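Local coordinates for restriction endonuclease AspBHI (Azoarcus sp., PDB 4OC8) that cleaves DNA that carries modified bases, acting as a modification-dependent restriction endonuclease that assembles into a tetramer, at the interface of chains A and B and the interface of chains A and C. Residues are numbered along the deposited sequence; one frame, centred on the assembly and turned at random. Chains: chain A/B/C, restriction endonuclease AspBHI.

Contact 1: the interface of chains A and B. Residues chain A 273, 275-277, 279, 281; chain B 74, 77, 79, 144, 146-147.
The chain A backbone runs as an irregular loop between strands 269-271 and 284-289, extended at A:Pro275 and turning at A:Gly279 with a positive phi of 93°, a conformation that glycine adopts easily. In this Mrr-type nuclease domain, with its PD-(D/E)XK signature, the loop carries, just after A:Arg281, the aspartate that probably opens the catalytic motif. Chain B answers with the end of strand 72-74, B:Thr77, the start of strand 79-83 and the loop B:Ser144 to B:Leu147. Within this patch no N or O bonds across, so packing carries the contact. A:Pro275 is the centrepiece, rigid and apolar: its CG meets the methyl CG2 of B:Thr79 at 3.9 Å, the two side chains crossing at about a right angle, while its CB lies 3.7 Å from the hydroxyl OG1 of B:Thr79. The hydroxyl OG of B:Ser144 comes to 3.8 Å from the same CG of A:Pro275. B:Thr77 holds OG1 in the crowded position between its backbone N and carbonyl carbon (chi1 59°), where it donates to the carboxylate OD2 of B:Asp74 at 2.9 Å, from above the carboxylate plane, and also hydrogen-bonds OG1 of B:Thr79. This turns methyl CG2 of B:Thr77 against the carbonyl O of A:Trp276, 3.3 Å away. An alanine here would lack both hydroxyl and CG2, and would probably slacken the B:Asp74 to B:Thr79 chain as well as the packing on the A:Trp276 backbone. At the other end, a branched tip, CD2 of B:Leu147, abuts CB of A:Thr273 at 3.8 Å and crosses obliquely beside the bent chain of A:Arg281, whose NE lies 3.8 Å from the carbonyl O of B:Ala146.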
loop_
_atom_site.group_PDB
_atom_site.type_symbol
_atom_site.label_atom_id
_atom_site.label_comp_id
_atom_site.label_asym_id
_atom_site.label_seq_id
_atom_site.Cartn_x
_atom_site.Cartn_y
_atom_site.Cartn_z
ATOM N N THR A 273 19.846 -7.143 8.345
ATOM C CA THR A 273 21.268 -7.337 8.572
ATOM C C THR A 273 22.118 -6.783 7.431
ATOM O O THR A 273 22.553 -7.524 6.542
ATOM C CB THR A 273 21.584 -8.833 8.775
ATOM O OG1 THR A 273 21.337 -9.547 7.559
ATOM C CG2 THR A 273 20.697 -9.403 9.863
ATOM N N PRO A 275 25.332 -4.048 7.264
ATOM C CA PRO A 275 26.320 -3.128 7.838
ATOM C C PRO A 275 26.308 -1.766 7.144
ATOM O O PRO A 275 26.376 -1.691 5.915
ATOM C CB PRO A 275 27.647 -3.841 7.570
ATOM C CG PRO A 275 27.284 -5.280 7.522
ATOM C CD PRO A 275 25.939 -5.330 6.871
ATOM N N TRP A 276 26.214 -0.702 7.932
ATOM C CA TRP A 276 26.228 0.647 7.386
ATOM C C TRP A 276 27.460 1.431 7.855
ATOM O O TRP A 276 28.191 0.990 8.747
ATOM C CB TRP A 276 24.937 1.378 7.750
ATOM C CG TRP A 276 24.584 2.469 6.796
ATOM C CD1 TRP A 276 24.316 2.339 5.463
ATOM C CD2 TRP A 276 24.448 3.859 7.100
ATOM N NE1 TRP A 276 24.025 3.565 4.918
ATOM C CE2 TRP A 276 24.100 4.517 5.903
ATOM C CE3 TRP A 276 24.587 4.615 8.268
ATOM C CZ2 TRP A 276 23.893 5.893 5.839
ATOM C CZ3 TRP A 276 24.381 5.981 8.204
ATOM C CH2 TRP A 276 24.038 6.606 6.999
ATOM N N ARG A 277 27.674 2.597 7.252
ATOM C CA ARG A 277 28.905 3.364 7.432
ATOM C C ARG A 277 29.209 3.817 8.868
ATOM O O ARG A 277 30.373 3.922 9.245
ATOM C CB ARG A 277 28.935 4.560 6.467
ATOM C CG ARG A 277 27.977 5.687 6.825
ATOM C CD ARG A 277 27.833 6.702 5.691
ATOM N NE ARG A 277 27.058 7.870 6.105
ATOM C CZ ARG A 277 26.570 8.784 5.271
ATOM N NH1 ARG A 277 26.770 8.663 3.965
ATOM N NH2 ARG A 277 25.877 9.815 5.743
ATOM N N GLY A 279 28.761 2.213 11.595
ATOM C CA GLY A 279 28.933 1.083 12.486
ATOM C C GLY A 279 27.625 0.405 12.832
ATOM O O GLY A 279 27.612 -0.719 13.336
ATOM N N ARG A 281 23.497 -0.684 11.569
ATOM C CA ARG A 281 22.951 -1.422 10.437
ATOM C C ARG A 281 22.014 -0.563 9.584
ATOM O O ARG A 281 21.469 0.436 10.046
ATOM C CB ARG A 281 22.260 -2.702 10.911
ATOM C CG ARG A 281 23.224 -3.778 11.382
ATOM C CD ARG A 281 22.973 -4.166 12.830
ATOM N NE ARG A 281 22.534 -5.553 12.959
ATOM C CZ ARG A 281 21.266 -5.923 13.117
ATOM N NH1 ARG A 281 20.305 -5.010 13.173
ATOM N NH2 ARG A 281 20.957 -7.208 13.225
ATOM N N ASP B 74 30.503 -3.043 -0.316
ATOM C CA ASP B 74 30.504 -1.744 0.341
ATOM C C ASP B 74 31.913 -1.348 0.767
ATOM O O ASP B 74 32.464 -1.904 1.722
ATOM C CB ASP B 74 29.575 -1.777 1.556
ATOM C CG ASP B 74 29.385 -0.412 2.186
ATOM O OD1 ASP B 74 29.675 0.606 1.518
ATOM O OD2 ASP B 74 28.934 -0.358 3.351
ATOM N N THR B 77 32.468 0.150 4.535
ATOM C CA THR B 77 32.658 -0.803 5.624
ATOM C C THR B 77 33.551 -1.982 5.231
ATOM O O THR B 77 33.983 -2.756 6.086
ATOM C CB THR B 77 31.309 -1.342 6.139
ATOM O OG1 THR B 77 30.611 -1.986 5.067
ATOM C CG2 THR B 77 30.455 -0.210 6.690
ATOM N N THR B 79 32.496 -4.388 3.369
ATOM C CA THR B 79 31.618 -5.548 3.502
ATOM C C THR B 79 31.285 -6.148 2.141
ATOM O O THR B 79 31.021 -5.423 1.190
ATOM C CB THR B 79 30.310 -5.192 4.235
ATOM O OG1 THR B 79 30.608 -4.461 5.430
ATOM C CG2 THR B 79 29.544 -6.452 4.604
ATOM N N SER B 144 31.015 -10.276 9.946
ATOM C CA SER B 144 31.196 -8.836 10.039
ATOM C C SER B 144 31.211 -8.392 11.499
ATOM O O SER B 144 30.540 -8.990 12.340
ATOM C CB SER B 144 30.076 -8.113 9.287
ATOM O OG SER B 144 30.188 -6.707 9.437
ATOM N N ALA B 146 29.759 -5.922 12.598
ATOM C CA ALA B 146 28.455 -5.339 12.899
ATOM C C ALA B 146 27.346 -6.388 13.031
ATOM O O ALA B 146 26.226 -6.066 13.434
ATOM C CB ALA B 146 28.085 -4.298 11.855
ATOM N N LEU B 147 27.663 -7.640 12.704
ATOM C CA LEU B 147 26.668 -8.714 12.698
ATOM C C LEU B 147 26.941 -9.823 13.707
ATOM O O LEU B 147 28.087 -10.209 13.931
ATOM C CB LEU B 147 26.576 -9.341 11.308
ATOM C CG LEU B 147 26.091 -8.441 10.180
ATOM C CD1 LEU B 147 26.010 -9.234 8.887
ATOM C CD2 LEU B 147 24.742 -7.835 10.538
#

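Contact 2: the interface of chains A and C. Residues chain A 15-16, 176-179, 213; chain C 92, 157, 166.
Carboxylate oxygen OD1 of A:Asp176 is gripped across the interface by one hydrogen bond, donated by the indole NE1 of C:Trp157 at 2.6 Å and fairly straight, with 155° at the hydrogen. The acceptor lies close to the indole plane, whereas the N-H reaches OD1 from above the carboxylate plane; the two flat groups stand 62° apart. With CG anti to its backbone N, A:Asp176 extends its short side chain toward the indole; if ionised, the carboxylate would probably be a stronger acceptor for the indole N-H. The bond clamps one rim of a tryptophan that is sandwiched on both faces. Over one face, methyl CD2 of A:Leu213 sits 3.4 Å from the centroid of the five-membered ring of C:Trp157, a CH-pi contact in which the side chains cross at about a right angle. On the opposite face, C:Gln166 from the neighbouring strand 163-174 lays its CG 3.5 Å above the ring centre of C:Trp157, backing the indole from within chain C and probably limiting its rotation. The far, benzene end of the indole meets A:Ala178, whose CB is 3.6 Å from CH2 of C:Trp157; a small residue suits so close an approach, and CB also packs 3.5 Å from the amide OE1 of C:Gln166. Farther along, C:Leu92 brings both branch tips to chain A, crossing its partners at about right angles: CD1 lies 3.8 Å from CG2 of A:Val179, and CD2 lies 3.9 Å from CG2 of A:Ile15. Combining an aromatic ring packed on both faces with one directional bond and a greasy flank, this interface between two N-terminal regions joins A to C and probably helps to hold the tetramer together.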
loop_
_atom_site.group_PDB
_atom_site.type_symbol
_atom_site.label_atom_id
_atom_site.label_comp_id
_atom_site.label_asym_id
_atom_site.label_seq_id
_atom_site.Cartn_x
_atom_site.Cartn_y
_atom_site.Cartn_z
ATOM N N ILE A 15 -25.851 19.057 9.258
ATOM C CA ILE A 15 -24.646 19.541 8.583
ATOM C C ILE A 15 -23.409 18.718 8.963
ATOM O O ILE A 15 -23.154 18.466 10.143
ATOM C CB ILE A 15 -24.417 21.037 8.900
ATOM C CG1 ILE A 15 -25.691 21.832 8.596
ATOM C CG2 ILE A 15 -23.220 21.585 8.126
ATOM C CD1 ILE A 15 -25.837 23.109 9.399
ATOM N N VAL A 16 -22.650 18.296 7.956
ATOM C CA VAL A 16 -21.476 17.455 8.177
ATOM C C VAL A 16 -20.498 18.071 9.176
ATOM O O VAL A 16 -20.067 19.217 9.017
ATOM C CB VAL A 16 -20.749 17.147 6.856
ATOM C CG1 VAL A 16 -19.411 16.483 7.128
ATOM C CG2 VAL A 16 -21.621 16.273 5.970
ATOM N N ASP A 176 -21.150 11.899 -0.556
ATOM C CA ASP A 176 -20.733 13.297 -0.720
ATOM C C ASP A 176 -21.911 14.270 -0.708
ATOM O O ASP A 176 -22.379 14.695 -1.759
ATOM C CB ASP A 176 -19.928 13.494 -2.007
ATOM C CG ASP A 176 -19.266 14.861 -2.082
ATOM O OD1 ASP A 176 -19.442 15.671 -1.151
ATOM O OD2 ASP A 176 -18.562 15.122 -3.083
ATOM N N GLU A 177 -22.358 14.635 0.492
ATOM C CA GLU A 177 -23.402 15.634 0.683
ATOM C C GLU A 177 -23.064 16.462 1.915
ATOM O O GLU A 177 -22.873 15.909 2.991
ATOM C CB GLU A 177 -24.769 14.968 0.874
ATOM C CG GLU A 177 -25.227 14.129 -0.312
ATOM C CD GLU A 177 -25.610 14.967 -1.531
ATOM O OE1 GLU A 177 -25.920 16.168 -1.370
ATOM O OE2 GLU A 177 -25.611 14.418 -2.654
ATOM N N ALA A 178 -22.995 17.781 1.767
ATOM C CA ALA A 178 -22.640 18.648 2.890
ATOM C C ALA A 178 -23.815 18.887 3.835
ATOM O O ALA A 178 -23.627 19.054 5.041
ATOM C CB ALA A 178 -22.076 19.971 2.394
ATOM N N VAL A 179 -25.027 18.914 3.288
ATOM C CA VAL A 179 -26.212 19.178 4.099
ATOM C C VAL A 179 -27.350 18.201 3.817
ATOM O O VAL A 179 -27.766 18.011 2.670
ATOM C CB VAL A 179 -26.736 20.617 3.907
ATOM C CG1 VAL A 179 -27.961 20.838 4.765
ATOM C CG2 VAL A 179 -25.655 21.638 4.249
ATOM N N LEU A 213 -17.609 10.832 0.168
ATOM C CA LEU A 213 -17.140 12.115 0.668
ATOM C C LEU A 213 -15.679 11.958 1.084
ATOM O O LEU A 213 -15.383 11.469 2.173
ATOM C CB LEU A 213 -17.983 12.566 1.863
ATOM C CG LEU A 213 -17.964 14.034 2.311
ATOM C CD1 LEU A 213 -18.982 14.249 3.418
ATOM C CD2 LEU A 213 -16.597 14.497 2.782
ATOM N N LEU C 92 -20.096 26.650 5.250
ATOM C CA LEU C 92 -20.481 25.926 4.045
ATOM C C LEU C 92 -19.791 26.484 2.798
ATOM O O LEU C 92 -19.309 27.615 2.794
ATOM C CB LEU C 92 -22.002 25.933 3.881
ATOM C CG LEU C 92 -22.785 25.153 4.941
ATOM C CD1 LEU C 92 -24.279 25.173 4.660
ATOM C CD2 LEU C 92 -22.285 23.724 5.016
ATOM N N TRP C 157 -13.228 18.335 -0.790
ATOM C CA TRP C 157 -13.276 18.381 0.666
ATOM C C TRP C 157 -11.881 18.331 1.276
ATOM O O TRP C 157 -10.963 17.739 0.709
ATOM C CB TRP C 157 -14.063 17.194 1.201
ATOM C CG TRP C 157 -15.525 17.253 0.993
ATOM C CD1 TRP C 157 -16.224 16.750 -0.062
ATOM C CD2 TRP C 157 -16.488 17.815 1.886
ATOM N NE1 TRP C 157 -17.568 16.972 0.114
ATOM C CE2 TRP C 157 -17.756 17.625 1.304
ATOM C CE3 TRP C 157 -16.403 18.462 3.121
ATOM C CZ2 TRP C 157 -18.925 18.059 1.917
ATOM C CZ3 TRP C 157 -17.561 18.891 3.723
ATOM C CH2 TRP C 157 -18.807 18.688 3.123
ATOM N N GLN C 166 -15.670 22.212 2.733
ATOM C CA GLN C 166 -15.737 22.113 1.280
ATOM C C GLN C 166 -15.266 23.386 0.591
ATOM O O GLN C 166 -15.552 24.494 1.048
ATOM C CB GLN C 166 -17.171 21.815 0.860
ATOM C CG GLN C 166 -17.313 20.792 -0.233
ATOM C CD GLN C 166 -18.764 20.519 -0.546
ATOM O OE1 GLN C 166 -19.662 21.065 0.103
ATOM N NE2 GLN C 166 -19.007 19.672 -1.540
#

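The centres of the C-alpha atoms of contact 1 and contact 2 lie about 53 Å apart, and the two have no residue or secondary-structure element in common. Chain A takes part in both, but with different parts of its fold: a loop of the nuclease domain in contact 1, and the N-terminal strand 14-15 together with the 176-179 stretch and A:Leu213 in contact 2. Both partners offer their N-terminal regions, B and C through different surfaces. One subunit thus engages two neighbours in different ways, which fits tetramer formation and could tie the nuclease domain of one copy to the N-terminal region of another.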